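Local coordinates for monomethylamine corrinoid protein 1 (Methanosarcina barkeri, PDB 3EZX) that carries methyl groups on a bound corrinoid cofactor between the methyltransferases MtmB and MtbA during methanogenesis from monomethylamine, at residues A[4-16]-A[37-50]. Sequence-based numbering, arbitrary orientation.
Sequences EIFDKLRDAIVNQ and DIITKGLSVGMKIV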
loop_
_atom_site.group_PDB
_atom_site.type_symbol
_atom_site.label_atom_id
_atom_site.label_comp_id
_atom_site.label_asym_id
_atom_site.label_seq_id
_atom_site.Cartn_x
_atom_site.Cartn_y
_atom_site.Cartn_z
ATOM N N GLU A 4 -18.275 1.103 -18.340
ATOM C CA GLU A 4 -19.306 0.307 -17.692
ATOM C C GLU A 4 -18.751 -0.636 -16.632
ATOM O O GLU A 4 -19.244 -0.666 -15.499
ATOM C CB GLU A 4 -20.117 -0.504 -18.704
ATOM C CG GLU A 4 -21.132 -1.431 -18.030
ATOM C CD GLU A 4 -21.990 -2.223 -19.003
ATOM O OE1 GLU A 4 -21.429 -2.883 -19.902
ATOM O OE2 GLU A 4 -23.232 -2.194 -18.854
ATOM N N ILE A 5 -17.730 -1.411 -16.979
ATOM C CA ILE A 5 -17.169 -2.339 -16.005
ATOM C C ILE A 5 -16.450 -1.619 -14.865
ATOM O O ILE A 5 -16.268 -2.176 -13.797
ATOM C CB ILE A 5 -16.244 -3.380 -16.694
ATOM C CG1 ILE A 5 -15.904 -4.501 -15.700
ATOM C CG2 ILE A 5 -15.012 -2.702 -17.218
ATOM C CD1 ILE A 5 -17.139 -5.144 -15.059
ATOM N N PHE A 6 -16.041 -0.378 -15.098
ATOM C CA PHE A 6 -15.407 0.397 -14.040
ATOM C C PHE A 6 -16.471 0.729 -12.979
ATOM O O PHE A 6 -16.261 0.540 -11.775
ATOM C CB PHE A 6 -14.813 1.696 -14.587
ATOM C CG PHE A 6 -13.521 1.507 -15.328
ATOM C CD1 PHE A 6 -12.551 0.642 -14.839
ATOM C CD2 PHE A 6 -13.255 2.221 -16.488
ATOM C CE1 PHE A 6 -11.335 0.488 -15.489
ATOM C CE2 PHE A 6 -12.043 2.078 -17.148
ATOM C CZ PHE A 6 -11.075 1.205 -16.644
ATOM N N ASP A 7 -17.618 1.222 -13.436
ATOM C CA ASP A 7 -18.717 1.569 -12.550
ATOM C C ASP A 7 -19.171 0.336 -11.756
ATOM O O ASP A 7 -19.461 0.431 -10.561
ATOM C CB ASP A 7 -19.899 2.135 -13.356
ATOM C CG ASP A 7 -19.526 3.363 -14.189
ATOM O OD1 ASP A 7 -18.859 4.280 -13.668
ATOM O OD2 ASP A 7 -19.920 3.416 -15.373
ATOM N N LYS A 8 -19.229 -0.818 -12.419
ATOM C CA LYS A 8 -19.634 -2.054 -11.759
ATOM C C LYS A 8 -18.651 -2.428 -10.649
ATOM O O LYS A 8 -19.044 -2.898 -9.574
ATOM C CB LYS A 8 -19.723 -3.197 -12.772
ATOM C CG LYS A 8 -20.898 -3.112 -13.727
ATOM C CD LYS A 8 -21.033 -4.391 -14.537
ATOM C CE LYS A 8 -22.289 -4.359 -15.398
ATOM N NZ LYS A 8 -22.512 -5.648 -16.122
ATOM N N LEU A 9 -17.369 -2.229 -10.927
ATOM C CA LEU A 9 -16.322 -2.511 -9.957
ATOM C C LEU A 9 -16.456 -1.500 -8.824
ATOM O O LEU A 9 -16.415 -1.853 -7.646
ATOM C CB LEU A 9 -14.947 -2.391 -10.622
ATOM C CG LEU A 9 -14.649 -3.477 -11.659
ATOM C CD1 LEU A 9 -13.445 -3.097 -12.504
ATOM C CD2 LEU A 9 -14.425 -4.803 -10.944
ATOM N N ARG A 10 -16.622 -0.237 -9.193
ATOM C CA ARG A 10 -16.786 0.828 -8.215
ATOM C C ARG A 10 -17.973 0.530 -7.300
ATOM O O ARG A 10 -17.861 0.617 -6.074
ATOM C CB ARG A 10 -17.018 2.161 -8.933
ATOM C CG ARG A 10 -17.503 3.290 -8.040
ATOM C CD ARG A 10 -18.153 4.381 -8.868
ATOM N NE ARG A 10 -19.408 3.937 -9.475
ATOM C CZ ARG A 10 -20.104 4.645 -10.362
ATOM N NH1 ARG A 10 -19.670 5.836 -10.753
ATOM N NH2 ARG A 10 -21.234 4.166 -10.860
ATOM N N ASP A 11 -19.107 0.173 -7.902
ATOM C CA ASP A 11 -20.324 -0.115 -7.145
ATOM C C ASP A 11 -20.250 -1.372 -6.288
ATOM O O ASP A 11 -20.874 -1.440 -5.228
ATOM C CB ASP A 11 -21.535 -0.214 -8.081
ATOM C CG ASP A 11 -21.811 1.083 -8.826
ATOM O OD1 ASP A 11 -21.563 2.164 -8.249
ATOM O OD2 ASP A 11 -22.290 1.024 -9.982
ATOM N N ALA A 12 -19.498 -2.370 -6.741
ATOM C CA ALA A 12 -19.374 -3.609 -5.981
ATOM C C ALA A 12 -18.777 -3.317 -4.609
ATOM O O ALA A 12 -19.130 -3.961 -3.617
ATOM C CB ALA A 12 -18.504 -4.599 -6.733
ATOM N N ILE A 13 -17.871 -2.344 -4.562
ATOM C CA ILE A 13 -17.235 -1.946 -3.313
ATOM C C ILE A 13 -18.219 -1.106 -2.495
ATOM O O ILE A 13 -18.437 -1.361 -1.307
ATOM C CB ILE A 13 -15.959 -1.117 -3.579
ATOM C CG1 ILE A 13 -14.947 -1.952 -4.361
ATOM C CG2 ILE A 13 -15.340 -0.667 -2.266
ATOM C CD1 ILE A 13 -14.468 -3.184 -3.622
ATOM N N VAL A 14 -18.824 -0.115 -3.142
ATOM C CA VAL A 14 -19.784 0.757 -2.479
ATOM C C VAL A 14 -20.940 -0.030 -1.869
ATOM O O VAL A 14 -21.418 0.304 -0.787
ATOM C CB VAL A 14 -20.369 1.808 -3.458
ATOM C CG1 VAL A 14 -21.321 2.728 -2.713
ATOM C CG2 VAL A 14 -19.246 2.621 -4.104
ATOM N N ASN A 15 -21.385 -1.080 -2.552
ATOM C CA ASN A 15 -22.503 -1.881 -2.051
ATOM C C ASN A 15 -22.121 -3.179 -1.337
ATOM O O ASN A 15 -22.902 -4.130 -1.311
ATOM C CB ASN A 15 -23.469 -2.194 -3.194
ATOM C CG ASN A 15 -23.963 -0.946 -3.887
ATOM O OD1 ASN A 15 -24.308 0.042 -3.234
ATOM N ND2 ASN A 15 -24.008 -0.981 -5.213
ATOM N N GLN A 16 -20.926 -3.210 -0.760
ATOM C CA GLN A 16 -20.437 -4.379 -0.029
ATOM C C GLN A 16 -20.728 -5.718 -0.696
ATOM O O GLN A 16 -21.185 -6.651 -0.040
ATOM C CB GLN A 16 -21.015 -4.398 1.393
ATOM C CG GLN A 16 -20.620 -3.207 2.255
ATOM C CD GLN A 16 -21.255 -1.915 1.794
ATOM O OE1 GLN A 16 -22.479 -1.819 1.684
ATOM N NE2 GLN A 16 -20.430 -0.909 1.527
ATOM N N ASP A 37 -5.709 -0.675 -13.898
ATOM C CA ASP A 37 -6.795 0.233 -14.263
ATOM C C ASP A 37 -8.059 -0.194 -13.535
ATOM O O ASP A 37 -8.886 0.635 -13.164
ATOM C CB ASP A 37 -7.023 0.222 -15.774
ATOM C CG ASP A 37 -5.964 1.002 -16.522
ATOM O OD1 ASP A 37 -4.767 0.696 -16.338
ATOM O OD2 ASP A 37 -6.329 1.918 -17.288
ATOM N N ILE A 38 -8.196 -1.500 -13.334
ATOM C CA ILE A 38 -9.334 -2.063 -12.616
ATOM C C ILE A 38 -9.317 -1.495 -11.198
ATOM O O ILE A 38 -10.362 -1.188 -10.626
ATOM C CB ILE A 38 -9.231 -3.602 -12.537
ATOM C CG1 ILE A 38 -9.365 -4.203 -13.943
ATOM C CG2 ILE A 38 -10.295 -4.148 -11.607
ATOM C CD1 ILE A 38 -9.212 -5.714 -13.973
ATOM N N ILE A 39 -8.117 -1.364 -10.638
ATOM C CA ILE A 39 -7.953 -0.830 -9.294
ATOM C C ILE A 39 -8.172 0.682 -9.235
ATOM O O ILE A 39 -9.101 1.163 -8.585
ATOM C CB ILE A 39 -6.544 -1.133 -8.735
ATOM C CG1 ILE A 39 -6.357 -2.635 -8.576
ATOM C CG2 ILE A 39 -6.338 -0.429 -7.394
ATOM C CD1 ILE A 39 -4.979 -3.019 -8.096
ATOM N N THR A 40 -7.326 1.430 -9.934
ATOM C CA THR A 40 -7.407 2.886 -9.918
ATOM C C THR A 40 -8.661 3.505 -10.532
ATOM O O THR A 40 -9.105 4.556 -10.080
ATOM C CB THR A 40 -6.167 3.517 -10.592
ATOM O OG1 THR A 40 -6.234 3.323 -12.011
ATOM C CG2 THR A 40 -4.895 2.870 -10.058
ATOM N N LYS A 41 -9.235 2.875 -11.551
ATOM C CA LYS A 41 -10.437 3.437 -12.167
ATOM C C LYS A 41 -11.742 2.788 -11.711
ATOM O O LYS A 41 -12.829 3.258 -12.062
ATOM C CB LYS A 41 -10.332 3.376 -13.693
ATOM C CG LYS A 41 -9.354 4.389 -14.268
ATOM C CD LYS A 41 -9.212 4.250 -15.773
ATOM C CE LYS A 41 -8.178 5.231 -16.313
ATOM N NZ LYS A 41 -7.917 5.029 -17.768
ATOM N N GLY A 42 -11.634 1.726 -10.914
ATOM C CA GLY A 42 -12.816 1.032 -10.432
ATOM C C GLY A 42 -12.902 0.787 -8.932
ATOM O O GLY A 42 -13.714 1.406 -8.243
ATOM N N LEU A 43 -12.081 -0.131 -8.430
ATOM C CA LEU A 43 -12.071 -0.470 -7.012
ATOM C C LEU A 43 -11.714 0.736 -6.152
ATOM O O LEU A 43 -12.438 1.065 -5.215
ATOM C CB LEU A 43 -11.081 -1.609 -6.745
ATOM C CG LEU A 43 -11.274 -2.886 -7.578
ATOM C CD1 LEU A 43 -10.131 -3.842 -7.298
ATOM C CD2 LEU A 43 -12.616 -3.538 -7.260
ATOM N N SER A 44 -10.601 1.394 -6.465
ATOM C CA SER A 44 -10.177 2.564 -5.705
ATOM C C SER A 44 -11.229 3.675 -5.716
ATOM O O SER A 44 -11.455 4.330 -4.699
ATOM C CB SER A 44 -8.853 3.099 -6.253
ATOM O OG SER A 44 -7.803 2.179 -6.049
ATOM N N VAL A 45 -11.864 3.890 -6.866
ATOM C CA VAL A 45 -12.904 4.913 -6.986
ATOM C C VAL A 45 -14.009 4.619 -5.983
ATOM O O VAL A 45 -14.497 5.517 -5.291
ATOM C CB VAL A 45 -13.555 4.940 -8.407
ATOM C CG1 VAL A 45 -14.689 5.966 -8.451
ATOM C CG2 VAL A 45 -12.517 5.277 -9.460
ATOM N N GLY A 46 -14.398 3.349 -5.920
ATOM C CA GLY A 46 -15.436 2.918 -5.002
ATOM C C GLY A 46 -14.986 3.028 -3.557
ATOM O O GLY A 46 -15.749 3.489 -2.712
ATOM N N MET A 47 -13.757 2.610 -3.257
ATOM C CA MET A 47 -13.267 2.691 -1.881
ATOM C C MET A 47 -13.281 4.134 -1.369
ATOM O O MET A 47 -13.506 4.379 -0.184
ATOM C CB MET A 47 -11.851 2.125 -1.764
ATOM C CG MET A 47 -11.425 1.800 -0.318
ATOM S SD MET A 47 -12.367 0.418 0.415
ATOM C CE MET A 47 -13.676 1.318 1.203
ATOM N N LYS A 48 -13.035 5.084 -2.267
ATOM C CA LYS A 48 -13.041 6.495 -1.908
ATOM C C LYS A 48 -14.457 6.927 -1.535
ATOM O O LYS A 48 -14.660 7.582 -0.517
ATOM C CB LYS A 48 -12.536 7.346 -3.071
ATOM C CG LYS A 48 -12.513 8.835 -2.771
ATOM C CD LYS A 48 -12.036 9.642 -3.968
ATOM C CE LYS A 48 -11.996 11.132 -3.647
ATOM N NZ LYS A 48 -11.541 11.938 -4.817
ATOM N N ILE A 49 -15.434 6.558 -2.361
ATOM C CA ILE A 49 -16.827 6.907 -2.089
ATOM C C ILE A 49 -17.276 6.318 -0.754
ATOM O O ILE A 49 -17.942 6.987 0.038
ATOM C CB ILE A 49 -17.763 6.390 -3.202
ATOM C CG1 ILE A 49 -17.493 7.155 -4.499
ATOM C CG2 ILE A 49 -19.219 6.517 -2.766
ATOM C CD1 ILE A 49 -18.292 6.663 -5.695
ATOM N N VAL A 50 -16.903 5.063 -0.512
ATOM C CA VAL A 50 -17.252 4.373 0.726
ATOM C C VAL A 50 -16.571 5.062 1.899
ATOM O O VAL A 50 -17.068 5.035 3.026
ATOM C CB VAL A 50 -16.816 2.885 0.681
ATOM C CG1 VAL A 50 -17.094 2.210 2.021
ATOM C CG2 VAL A 50 -17.563 2.160 -0.432
HETATM O O HOH W 1 -16.121 4.389 -11.714
#
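Arg10 and Gly46 bring the helical segments 4-14 and 37-50 to their closest backbone pairing, CA to CA 4.1 Å, and illustrate how glycine lets two helices pack almost backbone to backbone. The segment axes approach to 6.9 Å and cross at -37°. A CB on either glycine would probably collide with the facing helix, at Leu9 for Gly42 and at the carbonyl of Arg10 for Gly46. The close approach allows CA-H...O contacts, Arg10 CA to Gly42 O and Gly46 CA to Arg10 O (3.5 Å). Ile13 is a knob among Leu43, Gly46, Met47 and Val50; with CG1 beside the backbone N (chi1 -61°), CG2 takes the anti position, and this methyl reaches Met47 SD at 4.1 Å.

Phe6 fills the hole formed by Asp37, Ile38, Lys41 and Gly42. Lys41 CB sits over one ring face, 3.6 Å from the centroid of Phe6, a CH-pi contact, and CD continues past CZ and CE2. Replacing Phe6 with alanine would probably leave a gap between Asp37 and Lys41 and deprive the Lys41 methylenes of their aromatic surface.

The polar flank is looser. The aliphatic part of Arg10 lies against Val45 and Ile49, but its guanidinium turns back to Asp11, NE to OD1 3.0 Å, with Asp7 over one face. A water weakly links Asp7 OD1 to Lys41 O.

Within the N-terminal helical bundle, helix 20-30 packs on Leu9, while helix 61-82 covers Val50 and Met47, the latter also touching the corrinoid.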